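Local coordinates for acetyltransferase (Sinorhizobium meliloti, PDB 4JXR), which probably transfers an acetyl group from acetyl-CoA to an acceptor substrate, as a member of the GNAT superfamily related to phosphinothricin acetyltransferases, at residues A[7-12]-A[56-61]; A[18-23]-A[64-69]; A[68-73]-A[87-92]. All blocks are in the same frame, centred on the assembly; numbering follows the deposited sequence.

Contact 1: residues A[7-12]-A[56-61]; sequences RDAVAA and YVVALD
Arg7 and Val58 face each other as an antiparallel hydrogen-bonded pair: Val58 N donates to Arg7 O at 2.8 Å, almost straight at 175°, and Arg7 N donates to Val58 O at 3.1 Å. The Arg7 side chain leaves CB with CG between the backbone N and the carbonyl carbon (chi1 61°), which puts CG near Val58 CG2. The chain is extended from CG to NE, and NE passes Leu60 CD1 at 3.8 Å, the two side chains crossing at about a right angle. At the tip, Val58 CG2 sits over one face of the guanidinium, toward its rim, 3.6 Å from Arg7 NH1. That nitrogen also donates to Asp8 O, with the acceptor close to the guanidinium plane, and makes a salt bridge to Asp13; Arg7 NH2 comes 4.0 Å from Leu60 CD2. Beyond Asp8, Ala9 N donates to Tyr56 O at 2.8 Å, while Ala9 CB rests 3.6 Å from Tyr56 CD1. The side chains of the Asp8-Val57 pair diverge, yet Asp8 OD1 nears Val57 CG1 and is salt-bridged to Arg111 of helix 100-115. The ladder joins strand 5-8, outermost in this chain, to strand 56-60, the first two strands of the GNAT sheet.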
ATOM      1  N   ARG A   7      21.447 -17.037   4.130  1.00 10.36           N
ATOM      2  CA  ARG A   7      20.840 -17.803   5.176  1.00 10.64           C
ATOM      3  C   ARG A   7      19.713 -16.961   5.792  1.00  9.12           C
ATOM      4  O   ARG A   7      19.646 -15.745   5.575  1.00 10.22           O
ATOM      5  CB  ARG A   7      21.867 -18.236   6.261  1.00 10.89           C
ATOM      6  CG  ARG A   7      22.536 -17.058   6.960  1.00 10.94           C
ATOM      7  CD  ARG A   7      23.180 -17.474   8.266  1.00 12.53           C
ATOM      8  NE  ARG A   7      23.977 -16.431   8.890  1.00 12.58           N
ATOM      9  CZ  ARG A   7      23.474 -15.351   9.489  1.00 11.42           C
ATOM     10  NH1 ARG A   7      22.166 -15.213   9.706  1.00 11.03           N
ATOM     11  NH2 ARG A   7      24.282 -14.421   9.961  1.00 12.82           N
ATOM     12  N   ASP A   8      18.880 -17.581   6.610  1.00  9.90           N
ATOM     13  CA  ASP A   8      17.864 -16.842   7.256  1.00 10.17           C
ATOM     14  C   ASP A   8      18.437 -15.873   8.264  1.00 10.01           C
ATOM     15  O   ASP A   8      19.443 -16.175   8.959  1.00 10.78           O
ATOM     16  CB  ASP A   8      16.820 -17.751   7.915  1.00 11.04           C
ATOM     17  CG  ASP A   8      15.797 -18.248   6.899  1.00 10.68           C
ATOM     18  OD1 ASP A   8      16.132 -18.323   5.721  1.00 12.63           O
ATOM     19  OD2 ASP A   8      14.663 -18.517   7.318  1.00 11.83           O
ATOM     20  N   ALA A   9      17.820 -14.717   8.404  1.00  9.09           N
ATOM     21  CA  ALA A   9      18.226 -13.744   9.386  1.00  9.43           C
ATOM     22  C   ALA A   9      17.897 -14.215  10.787  1.00 11.05           C
ATOM     23  O   ALA A   9      16.874 -14.849  11.019  1.00 12.36           O
ATOM     24  CB  ALA A   9      17.475 -12.438   9.112  1.00  9.65           C
ATOM     25  N   VAL A  10      18.722 -13.803  11.745  1.00 10.86           N
ATOM     26  CA  VAL A  10      18.494 -14.047  13.162  1.00 12.02           C
ATOM     27  C   VAL A  10      18.650 -12.737  13.878  1.00 11.78           C
ATOM     28  O   VAL A  10      19.196 -11.739  13.358  1.00 11.85           O
ATOM     29  CB  VAL A  10      19.451 -15.151  13.722  1.00 14.16           C
ATOM     30  CG1 VAL A  10      19.145 -16.482  13.045  1.00 15.82           C
ATOM     31  CG2 VAL A  10      20.876 -14.752  13.571  1.00 15.17           C
ATOM     32  N   ALA A  11      18.295 -12.731  15.170  1.00 13.06           N
ATOM     33  CA  ALA A  11      18.401 -11.511  15.957  1.00 13.76           C
ATOM     34  C   ALA A  11      19.765 -10.886  15.949  1.00 13.39           C
ATOM     35  O   ALA A  11      19.914  -9.672  15.941  1.00 13.31           O
ATOM     36  CB  ALA A  11      17.910 -11.749  17.388  1.00 14.89           C
ATOM     37  N   ALA A  12      20.826 -11.726  15.949  1.00 14.27           N
ATOM     38  CA  ALA A  12      22.191 -11.248  15.932  1.00 15.26           C
ATOM     39  C   ALA A  12      22.577 -10.506  14.673  1.00 13.29           C
ATOM     40  O   ALA A  12      23.603  -9.849  14.675  1.00 15.90           O
ATOM     41  CB  ALA A  12      23.161 -12.403  16.152  1.00 17.68           C
ATOM     42  N   TYR A  56      12.786 -13.998   5.896  1.00  7.90           N
ATOM     43  CA  TYR A  56      13.652 -12.833   6.129  1.00  8.33           C
ATOM     44  C   TYR A  56      15.075 -13.374   6.096  1.00  8.14           C
ATOM     45  O   TYR A  56      15.428 -14.241   6.934  1.00  9.18           O
ATOM     46  CB  TYR A  56      13.280 -12.189   7.469  1.00  8.89           C
ATOM     47  CG  TYR A  56      13.755 -10.771   7.697  1.00  8.32           C
ATOM     48  CD1 TYR A  56      15.063 -10.367   7.419  1.00  8.38           C
ATOM     49  CD2 TYR A  56      12.917  -9.810   8.217  1.00  8.68           C
ATOM     50  CE1 TYR A  56      15.481  -9.065   7.683  1.00  8.72           C
ATOM     51  CE2 TYR A  56      13.314  -8.530   8.491  1.00  9.15           C
ATOM     52  CZ  TYR A  56      14.637  -8.170   8.241  1.00  8.66           C
ATOM     53  OH  TYR A  56      15.117  -6.890   8.511  1.00 10.72           O
ATOM     54  N   VAL A  57      15.864 -12.961   5.117  1.00  7.80           N
ATOM     55  CA  VAL A  57      17.136 -13.559   4.808  0.80  8.85           C
ATOM     56  C   VAL A  57      18.252 -12.532   4.697  1.00  8.10           C
ATOM     57  O   VAL A  57      18.002 -11.336   4.488  1.00  8.96           O
ATOM     58  CB  VAL A  57      17.031 -14.428   3.517  0.80  9.99           C
ATOM     59  CG1 VAL A  57      15.911 -15.488   3.624  0.80 11.36           C
ATOM     60  CG2 VAL A  57      16.791 -13.595   2.312  0.80  9.72           C
ATOM     61  N   VAL A  58      19.461 -13.005   4.893  1.00  8.73           N
ATOM     62  CA  VAL A  58      20.648 -12.189   4.729  1.00  8.78           C
ATOM     63  C   VAL A  58      21.586 -12.829   3.706  1.00  9.17           C
ATOM     64  O   VAL A  58      21.591 -14.045   3.507  1.00  9.86           O
ATOM     65  CB  VAL A  58      21.401 -11.966   6.053  1.00  9.48           C
ATOM     66  CG1 VAL A  58      20.572 -11.114   7.007  1.00 10.07           C
ATOM     67  CG2 VAL A  58      21.790 -13.285   6.724  1.00 10.51           C
ATOM     68  N   ALA A  59      22.382 -11.960   3.102  1.00  9.00           N
ATOM     69  CA  ALA A  59      23.523 -12.342   2.258  1.00 10.11           C
ATOM     70  C   ALA A  59      24.807 -12.022   3.025  1.00 10.19           C
ATOM     71  O   ALA A  59      24.903 -10.983   3.675  1.00 10.75           O
ATOM     72  CB  ALA A  59      23.529 -11.576   0.944  1.00 10.75           C
ATOM     73  N   LEU A  60      25.750 -12.935   2.925  1.00 11.44           N
ATOM     74  CA  LEU A  60      27.004 -12.855   3.667  1.00 12.41           C
ATOM     75  C   LEU A  60      28.183 -12.735   2.740  1.00 13.60           C
ATOM     76  O   LEU A  60      28.213 -13.290   1.649  1.00 15.09           O
ATOM     77  CB  LEU A  60      27.226 -14.161   4.433  1.00 13.44           C
ATOM     78  CG  LEU A  60      26.086 -14.627   5.337  1.00 14.25           C
ATOM     79  CD1 LEU A  60      26.472 -15.925   6.057  1.00 16.26           C
ATOM     80  CD2 LEU A  60      25.607 -13.557   6.322  1.00 14.66           C
ATOM     81  N   ASP A  61      29.207 -12.033   3.208  1.00 14.44           N
ATOM     82  CA  ASP A  61      30.511 -12.062   2.544  1.00 15.72           C
ATOM     83  C   ASP A  61      31.273 -13.322   2.928  1.00 19.04           C
ATOM     84  O   ASP A  61      30.785 -14.168   3.647  1.00 19.88           O
ATOM     85  CB  ASP A  61      31.258 -10.733   2.812  1.00 17.76           C
ATOM     86  CG  ASP A  61      31.866 -10.617   4.245  1.00 19.80           C
ATOM     87  OD1 ASP A  61      31.864 -11.595   4.974  1.00 19.40           O
ATOM     88  OD2 ASP A  61      32.336  -9.509   4.606  1.00 24.50           O
TER
HETATM   89  O   HOH W   1      13.074 -16.250   7.831  1.00 11.28           O
HETATM   90  O   HOH W   2      14.295 -15.041  10.006  1.00 13.60           O

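Contact 2: residues A[18-23]-A[64-69]; sequences TEIYRE and GAVIGY
Ile20 and Tyr21 of helix 18-23 pack on strand 66-69 through two side chains that reach different parts of it. The axes of the short segments approach to 8.7 Å, and the contact is carried from the helix side by these two neighbours, consistent with axes that cross at -63°. The tight part lies around Tyr69 and the backbone just before it. Tyr69 CG stands between the backbone N and the carbonyl carbon (chi1 72°), and the ring carries its hydroxyl to the base of Tyr21: Tyr69 OH is 3.2 Å from Tyr21 CD1 and equally near Tyr21 CB. Tyr21 CB lies at the edge of the Tyr69 ring, near its plane; the two side chains cross obliquely. Ile20 runs past Tyr69 in the opposite direction, with Ile20 CG2 at 3.9 Å from Tyr69 CE1, and seats its CD1 closely on the backbone: Ile20 CD1 is 3.7 Å from Gly68 N and as close to Ile67 C. The backbone there is itself irregular, since Ile67 and Gly68 both pair with Ala59, a classic beta bulge. Met42 of helix 39-51 touches both tyrosines, and Tyr21 OH is hydrogen-bonded to Thr31 and Glu33.

Toward the start of the strand the fit is looser. Val66 CG1 meets Ile20 CD1 at 4.0 Å, and the chain before Val66 runs out into an exposed turn at Gly64 and Ala65. Val66 and Ile20 are partly exposed, whereas both tyrosines are buried. The Ile67 side chain leaves the strand away from the helix. The contacts between the two segments are all apolar or van der Waals in kind, with no hydrogen bond among them. They lay helix 14-27 across strand 66-74, an inner strand of the sheet, the helix-on-sheet packing of the GNAT fold.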
ATOM      1  N   THR A  18      20.316  -2.939  10.346  1.00  9.22           N
ATOM      2  CA  THR A  18      19.985  -1.567  10.657  1.00  9.23           C
ATOM      3  C   THR A  18      20.918  -0.607   9.940  1.00  9.57           C
ATOM      4  O   THR A  18      20.505   0.415   9.440  1.00 10.31           O
ATOM      5  CB  THR A  18      19.953  -1.368  12.178  1.00 10.13           C
ATOM      6  OG1 THR A  18      18.960  -2.210  12.765  1.00 10.42           O
ATOM      7  CG2 THR A  18      19.636   0.066  12.544  1.00 11.28           C
ATOM      8  N   GLU A  19      22.201  -0.958   9.979  1.00 10.17           N
ATOM      9  CA  GLU A  19      23.189  -0.101   9.285  0.70 11.59           C
ATOM     10  C   GLU A  19      23.056   0.011   7.685  1.00 10.73           C
ATOM     11  O   GLU A  19      23.123   1.062   7.012  1.00 11.93           O
ATOM     12  CB  GLU A  19      24.630  -0.481   9.612  0.70 12.97           C
ATOM     13  CG  GLU A  19      25.632   0.475   8.922  0.70 17.39           C
ATOM     14  CD  GLU A  19      25.284   1.974   9.092  0.70 27.56           C
ATOM     15  OE1 GLU A  19      25.213   2.762   8.076  0.70 34.07           O
ATOM     16  OE2 GLU A  19      25.089   2.366  10.263  0.70 31.46           O
ATOM     17  N   ILE A  20      22.715  -1.180   7.137  1.00 10.35           N
ATOM     18  CA  ILE A  20      22.433  -1.252   5.723  1.00 10.26           C
ATOM     19  C   ILE A  20      21.231  -0.395   5.393  1.00 10.05           C
ATOM     20  O   ILE A  20      21.234   0.386   4.438  1.00 11.16           O
ATOM     21  CB  ILE A  20      22.263  -2.699   5.247  1.00  9.87           C
ATOM     22  CG1 ILE A  20      23.579  -3.451   5.360  1.00 11.06           C
ATOM     23  CG2 ILE A  20      21.735  -2.781   3.845  1.00 11.34           C
ATOM     24  CD1 ILE A  20      23.449  -4.957   5.284  1.00 13.19           C
ATOM     25  N   TYR A  21      20.163  -0.567   6.159  1.00  9.59           N
ATOM     26  CA  TYR A  21      18.962   0.202   5.902  1.00  9.34           C
ATOM     27  C   TYR A  21      19.212   1.699   6.126  1.00 10.36           C
ATOM     28  O   TYR A  21      18.725   2.520   5.358  1.00 11.13           O
ATOM     29  CB  TYR A  21      17.800  -0.290   6.767  1.00  9.22           C
ATOM     30  CG  TYR A  21      16.459   0.300   6.366  1.00  8.90           C
ATOM     31  CD1 TYR A  21      15.939   0.093   5.096  1.00  9.49           C
ATOM     32  CD2 TYR A  21      15.721   1.063   7.253  1.00  9.59           C
ATOM     33  CE1 TYR A  21      14.725   0.638   4.724  1.00 10.03           C
ATOM     34  CE2 TYR A  21      14.500   1.609   6.891  1.00  9.89           C
ATOM     35  CZ  TYR A  21      14.007   1.389   5.621  1.00  9.55           C
ATOM     36  OH  TYR A  21      12.800   1.918   5.235  1.00 11.41           O
ATOM     37  N   ARG A  22      19.964   2.048   7.172  1.00 10.15           N
ATOM     38  CA  ARG A  22      20.275   3.454   7.416  0.50 10.91           C
ATOM     39  C   ARG A  22      20.907   4.111   6.167  1.00 11.19           C
ATOM     40  O   ARG A  22      20.532   5.227   5.774  1.00 11.93           O
ATOM     41  CB  ARG A  22      21.223   3.569   8.609  0.50 11.94           C
ATOM     42  CG  ARG A  22      21.749   4.983   8.855  0.50 13.95           C
ATOM     43  CD  ARG A  22      22.636   5.079  10.113  0.50 16.98           C
ATOM     44  NE  ARG A  22      22.876   6.492  10.454  0.50 20.66           N
ATOM     45  CZ  ARG A  22      22.130   7.207  11.290  0.50 20.59           C
ATOM     46  NH1 ARG A  22      21.115   6.653  11.957  0.50 22.27           N
ATOM     47  NH2 ARG A  22      22.425   8.480  11.470  0.50 23.96           N
ATOM     48  N   GLU A  23      21.872   3.421   5.561  1.00 11.66           N
ATOM     49  CA  GLU A  23      22.573   3.975   4.408  1.00 12.86           C
ATOM     50  C   GLU A  23      21.546   4.183   3.296  1.00 12.42           C
ATOM     51  O   GLU A  23      21.606   5.186   2.542  1.00 14.16           O
ATOM     52  CB  GLU A  23      23.715   3.050   4.001  1.00 14.67           C
ATOM     53  CG  GLU A  23      24.636   3.598   2.918  1.00 18.38           C
ATOM     54  CD  GLU A  23      24.096   3.624   1.499  1.00 21.17           C
ATOM     55  OE1 GLU A  23      23.265   2.758   1.038  1.00 21.35           O
ATOM     56  OE2 GLU A  23      24.664   4.507   0.772  1.00 23.80           O
ATOM     57  N   GLY A  64      31.528 -14.219   6.499  1.00 23.76           N
ATOM     58  CA  GLY A  64      30.292 -14.387   7.244  1.00 20.48           C
ATOM     59  C   GLY A  64      29.595 -13.106   7.684  1.00 18.25           C
ATOM     60  O   GLY A  64      28.599 -13.180   8.384  1.00 20.78           O
ATOM     61  N   ALA A  65      30.118 -11.931   7.324  1.00 18.69           N
ATOM     62  CA  ALA A  65      29.479 -10.680   7.698  1.00 17.81           C
ATOM     63  C   ALA A  65      28.254 -10.431   6.787  1.00 14.34           C
ATOM     64  O   ALA A  65      28.296 -10.703   5.592  1.00 14.13           O
ATOM     65  CB  ALA A  65      30.410  -9.489   7.529  1.00 20.73           C
ATOM     66  N   VAL A  66      27.203  -9.863   7.374  1.00 13.08           N
ATOM     67  CA  VAL A  66      25.997  -9.528   6.605  1.00 12.01           C
ATOM     68  C   VAL A  66      26.267  -8.338   5.731  1.00 12.07           C
ATOM     69  O   VAL A  66      26.648  -7.278   6.228  1.00 14.32           O
ATOM     70  CB  VAL A  66      24.856  -9.232   7.582  1.00 12.18           C
ATOM     71  CG1 VAL A  66      23.666  -8.642   6.857  1.00 11.92           C
ATOM     72  CG2 VAL A  66      24.466 -10.506   8.332  1.00 13.46           C
ATOM     73  N   ILE A  67      26.031  -8.489   4.422  1.00 10.77           N
ATOM     74  CA  ILE A  67      26.241  -7.421   3.446  1.00 11.45           C
ATOM     75  C   ILE A  67      24.986  -7.040   2.671  1.00 10.34           C
ATOM     76  O   ILE A  67      25.010  -6.133   1.875  1.00 11.05           O
ATOM     77  CB  ILE A  67      27.415  -7.756   2.495  1.00 12.44           C
ATOM     78  CG1 ILE A  67      27.162  -9.055   1.752  1.00 14.49           C
ATOM     79  CG2 ILE A  67      28.725  -7.810   3.309  1.00 15.12           C
ATOM     80  CD1 ILE A  67      28.147  -9.362   0.672  1.00 15.10           C
ATOM     81  N   GLY A  68      23.880  -7.743   2.915  1.00  9.60           N
ATOM     82  CA  GLY A  68      22.604  -7.409   2.330  1.00  9.22           C
ATOM     83  C   GLY A  68      21.538  -8.205   3.024  1.00  8.65           C
ATOM     84  O   GLY A  68      21.828  -9.161   3.723  1.00  9.47           O
ATOM     85  N   TYR A  69      20.264  -7.816   2.795  1.00  8.60           N
ATOM     86  CA  TYR A  69      19.158  -8.575   3.385  1.00  8.19           C
ATOM     87  C   TYR A  69      17.939  -8.397   2.506  1.00  7.70           C
ATOM     88  O   TYR A  69      17.870  -7.493   1.668  1.00  8.50           O
ATOM     89  CB  TYR A  69      18.891  -8.171   4.835  1.00  8.92           C
ATOM     90  CG  TYR A  69      18.264  -6.809   5.017  1.00  8.33           C
ATOM     91  CD1 TYR A  69      19.050  -5.648   5.108  1.00  8.51           C
ATOM     92  CD2 TYR A  69      16.918  -6.645   5.114  1.00  8.66           C
ATOM     93  CE1 TYR A  69      18.488  -4.431   5.267  1.00  8.89           C
ATOM     94  CE2 TYR A  69      16.352  -5.428   5.264  1.00  9.30           C
ATOM     95  CZ  TYR A  69      17.120  -4.294   5.364  1.00  9.16           C
ATOM     96  OH  TYR A  69      16.600  -3.038   5.519  1.00 10.54           O
TER

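Contact 3: residues A[68-73]-A[87-92]; sequences GYAYAS and DSIYLS
Tyr69 and Tyr90, like Tyr71 and Ser88, are antiparallel hydrogen-bonded pairs, and four backbone bonds carry the register. Tyr69 N donates to Tyr90 O at 2.9 Å and Tyr71 N to Ser88 O at 3.0 Å, each answered by a return bond. The straightest is Tyr90 N to Tyr69 O, at 175°. Between these pairs, Ala70 CA approaches Ser88 O at 3.1 Å in a CA-H...O contact, across the non-hydrogen-bonded pair of Ala70 with Ile89.

Aromatic contacts occupy the face bearing Tyr69, Tyr71, Ser88 and Tyr90. The Tyr69 and Tyr90 side chains lie side by side and point the same way, their planes 28° apart, but with centroids separated by 5.4 Å the rings barely overlap; Tyr69 CZ meets Tyr90 CD2 at 3.6 Å. Tyr71 instead receives Ser88 CB over one face in a CH-pi contact, offset toward the rim. Ser88 OG stands beside the backbone N, anti to the carbonyl carbon (chi1 -66°), and comes 3.6 Å from Tyr71 CE1. This is the hairpin of strands 66-74 and 84-91 within the GNAT sheet, and Ile89 and Leu91 on the second strand bind acetyl-CoA.

Apolar contact on the other face is slight: Ala70 CB meets Ile89 CG1 at 4.0 Å. Leu91 on that side also touches Leu104 of helix 100-115.

Water links the tyrosine tips: one molecule is hydrogen-bonded to Tyr90 OH at 2.8 Å, near the ring plane, and weakly to Tyr71 OH.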
ATOM      1  N   GLY A  68      23.880  -7.743   2.915  1.00  9.60           N
ATOM      2  CA  GLY A  68      22.604  -7.409   2.330  1.00  9.22           C
ATOM      3  C   GLY A  68      21.538  -8.205   3.024  1.00  8.65           C
ATOM      4  O   GLY A  68      21.828  -9.161   3.723  1.00  9.47           O
ATOM      5  N   TYR A  69      20.264  -7.816   2.795  1.00  8.60           N
ATOM      6  CA  TYR A  69      19.158  -8.575   3.385  1.00  8.19           C
ATOM      7  C   TYR A  69      17.939  -8.397   2.506  1.00  7.70           C
ATOM      8  O   TYR A  69      17.870  -7.493   1.668  1.00  8.50           O
ATOM      9  CB  TYR A  69      18.891  -8.171   4.835  1.00  8.92           C
ATOM     10  CG  TYR A  69      18.264  -6.809   5.017  1.00  8.33           C
ATOM     11  CD1 TYR A  69      19.050  -5.648   5.108  1.00  8.51           C
ATOM     12  CD2 TYR A  69      16.918  -6.645   5.114  1.00  8.66           C
ATOM     13  CE1 TYR A  69      18.488  -4.431   5.267  1.00  8.89           C
ATOM     14  CE2 TYR A  69      16.352  -5.428   5.264  1.00  9.30           C
ATOM     15  CZ  TYR A  69      17.120  -4.294   5.364  1.00  9.16           C
ATOM     16  OH  TYR A  69      16.600  -3.038   5.519  1.00 10.54           O
ATOM     17  N   ALA A  70      16.973  -9.270   2.723  1.00  7.93           N
ATOM     18  CA  ALA A  70      15.726  -9.206   1.973  1.00  7.90           C
ATOM     19  C   ALA A  70      14.638  -9.892   2.767  1.00  8.01           C
ATOM     20  O   ALA A  70      14.906 -10.827   3.524  1.00  8.91           O
ATOM     21  CB  ALA A  70      15.869  -9.881   0.627  1.00  8.85           C
ATOM     22  N   TYR A  71      13.414  -9.466   2.537  1.00  7.73           N
ATOM     23  CA  TYR A  71      12.285 -10.150   3.137  1.00  7.85           C
ATOM     24  C   TYR A  71      11.074 -10.014   2.266  1.00  7.65           C
ATOM     25  O   TYR A  71      10.991  -9.115   1.419  1.00  7.97           O
ATOM     26  CB  TYR A  71      11.992  -9.653   4.576  1.00  8.77           C
ATOM     27  CG  TYR A  71      11.671  -8.195   4.679  1.00  8.55           C
ATOM     28  CD1 TYR A  71      10.393  -7.700   4.460  1.00  9.50           C
ATOM     29  CD2 TYR A  71      12.622  -7.286   5.095  1.00 12.12           C
ATOM     30  CE1 TYR A  71      10.124  -6.351   4.553  1.00 11.86           C
ATOM     31  CE2 TYR A  71      12.326  -5.944   5.206  1.00 15.26           C
ATOM     32  CZ  TYR A  71      11.079  -5.490   4.938  1.00 14.54           C
ATOM     33  OH  TYR A  71      10.799  -4.154   5.087  1.00 23.06           O
ATOM     34  N   ALA A  72      10.114 -10.903   2.472  1.00  7.71           N
ATOM     35  CA  ALA A  72       8.777 -10.740   1.975  1.00  7.98           C
ATOM     36  C   ALA A  72       7.874 -10.332   3.104  1.00  8.13           C
ATOM     37  O   ALA A  72       8.108 -10.697   4.267  1.00  9.44           O
ATOM     38  CB  ALA A  72       8.262 -12.035   1.344  1.00 10.08           C
ATOM     39  N   SER A  73       6.852  -9.565   2.810  1.00  7.86           N
ATOM     40  CA  SER A  73       5.857  -9.222   3.787  0.50  8.12           C
ATOM     41  C   SER A  73       4.555  -8.901   3.053  1.00  7.53           C
ATOM     42  O   SER A  73       4.454  -9.034   1.830  1.00  8.56           O
ATOM     43  CB  SER A  73       6.315  -8.045   4.617  0.50  9.42           C
ATOM     44  OG  SER A  73       5.431  -7.881   5.731  0.50  8.34           O
ATOM     45  N   ASP A  87       8.124  -7.925  -1.993  1.00  7.53           N
ATOM     46  CA  ASP A  87       9.515  -8.097  -1.661  1.00  7.68           C
ATOM     47  C   ASP A  87      10.200  -6.796  -1.338  1.00  8.03           C
ATOM     48  O   ASP A  87       9.906  -5.769  -1.961  1.00 10.44           O
ATOM     49  CB  ASP A  87      10.315  -8.769  -2.823  1.00  9.77           C
ATOM     50  CG  ASP A  87      10.410  -7.988  -4.066  1.00 10.75           C
ATOM     51  OD1 ASP A  87       9.397  -7.992  -4.852  1.00 13.28           O
ATOM     52  OD2 ASP A  87      11.514  -7.453  -4.344  1.00 10.62           O
ATOM     53  N   SER A  88      11.159  -6.868  -0.424  1.00  8.37           N
ATOM     54  CA  SER A  88      12.050  -5.773  -0.068  1.00  9.61           C
ATOM     55  C   SER A  88      13.457  -6.301  -0.061  1.00  8.72           C
ATOM     56  O   SER A  88      13.736  -7.352   0.497  1.00  9.97           O
ATOM     57  CB  SER A  88      11.731  -5.268   1.325  1.00 12.35           C
ATOM     58  OG  SER A  88      10.434  -4.660   1.380  1.00 13.93           O
ATOM     59  N   ILE A  89      14.384  -5.606  -0.723  1.00  9.10           N
ATOM     60  CA  ILE A  89      15.772  -6.019  -0.878  1.00  9.36           C
ATOM     61  C   ILE A  89      16.663  -4.829  -0.636  1.00  8.73           C
ATOM     62  O   ILE A  89      16.484  -3.795  -1.263  1.00  9.92           O
ATOM     63  CB  ILE A  89      16.039  -6.554  -2.279  1.00 10.44           C
ATOM     64  CG1 ILE A  89      15.098  -7.665  -2.672  1.00 12.57           C
ATOM     65  CG2 ILE A  89      17.502  -7.014  -2.405  1.00 12.19           C
ATOM     66  CD1 ILE A  89      15.217  -7.985  -4.118  1.00 15.90           C
ATOM     67  N   TYR A  90      17.677  -4.983   0.221  1.00  9.18           N
ATOM     68  CA  TYR A  90      18.644  -3.912   0.520  1.00  9.84           C
ATOM     69  C   TYR A  90      20.041  -4.481   0.522  1.00 10.39           C
ATOM     70  O   TYR A  90      20.366  -5.361   1.288  1.00 11.66           O
ATOM     71  CB  TYR A  90      18.338  -3.249   1.856  1.00 11.26           C
ATOM     72  CG  TYR A  90      17.012  -2.519   1.814  1.00 10.71           C
ATOM     73  CD1 TYR A  90      16.949  -1.232   1.366  1.00 12.65           C
ATOM     74  CD2 TYR A  90      15.840  -3.112   2.227  1.00 12.32           C
ATOM     75  CE1 TYR A  90      15.739  -0.574   1.255  1.00 14.46           C
ATOM     76  CE2 TYR A  90      14.611  -2.443   2.102  1.00 12.71           C
ATOM     77  CZ  TYR A  90      14.598  -1.193   1.588  1.00 14.00           C
ATOM     78  OH  TYR A  90      13.389  -0.530   1.477  1.00 17.77           O
ATOM     79  N   LEU A  91      20.889  -3.944  -0.344  1.00 12.11           N
ATOM     80  CA  LEU A  91      22.292  -4.314  -0.442  1.00 12.77           C
ATOM     81  C   LEU A  91      23.164  -3.186   0.039  1.00 13.02           C
ATOM     82  O   LEU A  91      22.967  -2.042  -0.355  1.00 16.70           O
ATOM     83  CB  LEU A  91      22.641  -4.548  -1.907  1.00 13.82           C
ATOM     84  CG  LEU A  91      21.931  -5.681  -2.572  1.00 17.22           C
ATOM     85  CD1 LEU A  91      22.314  -5.790  -4.036  1.00 20.15           C
ATOM     86  CD2 LEU A  91      22.167  -6.986  -1.868  1.00 21.49           C
ATOM     87  N   SER A  92      24.175  -3.496   0.815  1.00 12.57           N
ATOM     88  CA  SER A  92      25.234  -2.531   1.116  1.00 13.94           C
ATOM     89  C   SER A  92      25.936  -2.177  -0.185  1.00 13.85           C
ATOM     90  O   SER A  92      25.973  -2.963  -1.149  1.00 13.25           O
ATOM     91  CB  SER A  92      26.211  -3.105   2.094  1.00 14.57           C
ATOM     92  OG  SER A  92      26.928  -4.157   1.579  1.00 15.25           O
TER
HETATM   93  O   HOH W   3      11.150  -1.841   2.530  1.00 30.67           O

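Contacts 1 and 3 are strand pairings in one sheet, and contact 2 lays a helix on strand 66-74, which lies between strands 56-60 and 84-91. Strands 56-60 and 66-74 bridge the two pairings: Val57 N lies 2.8 Å from Ala70 O, and Ala59 N 2.9 Å from Gly68 O, both probable hydrogen bonds. Contact 2 shares Gly68 and Tyr69 with contact 3, and its helix reaches strand 84-91 as well, Tyr21 CE1 packing 3.6 Å from Tyr90 CZ. The centres of contacts 1 and 2 are about 9 Å apart, and that of contact 3 lies about 10 Å from each. Contact 3 holds the acetyl-CoA-binding Ile89 and Leu91; from contact 1, the Val57 side chain is about 8 Å from that of Ile89.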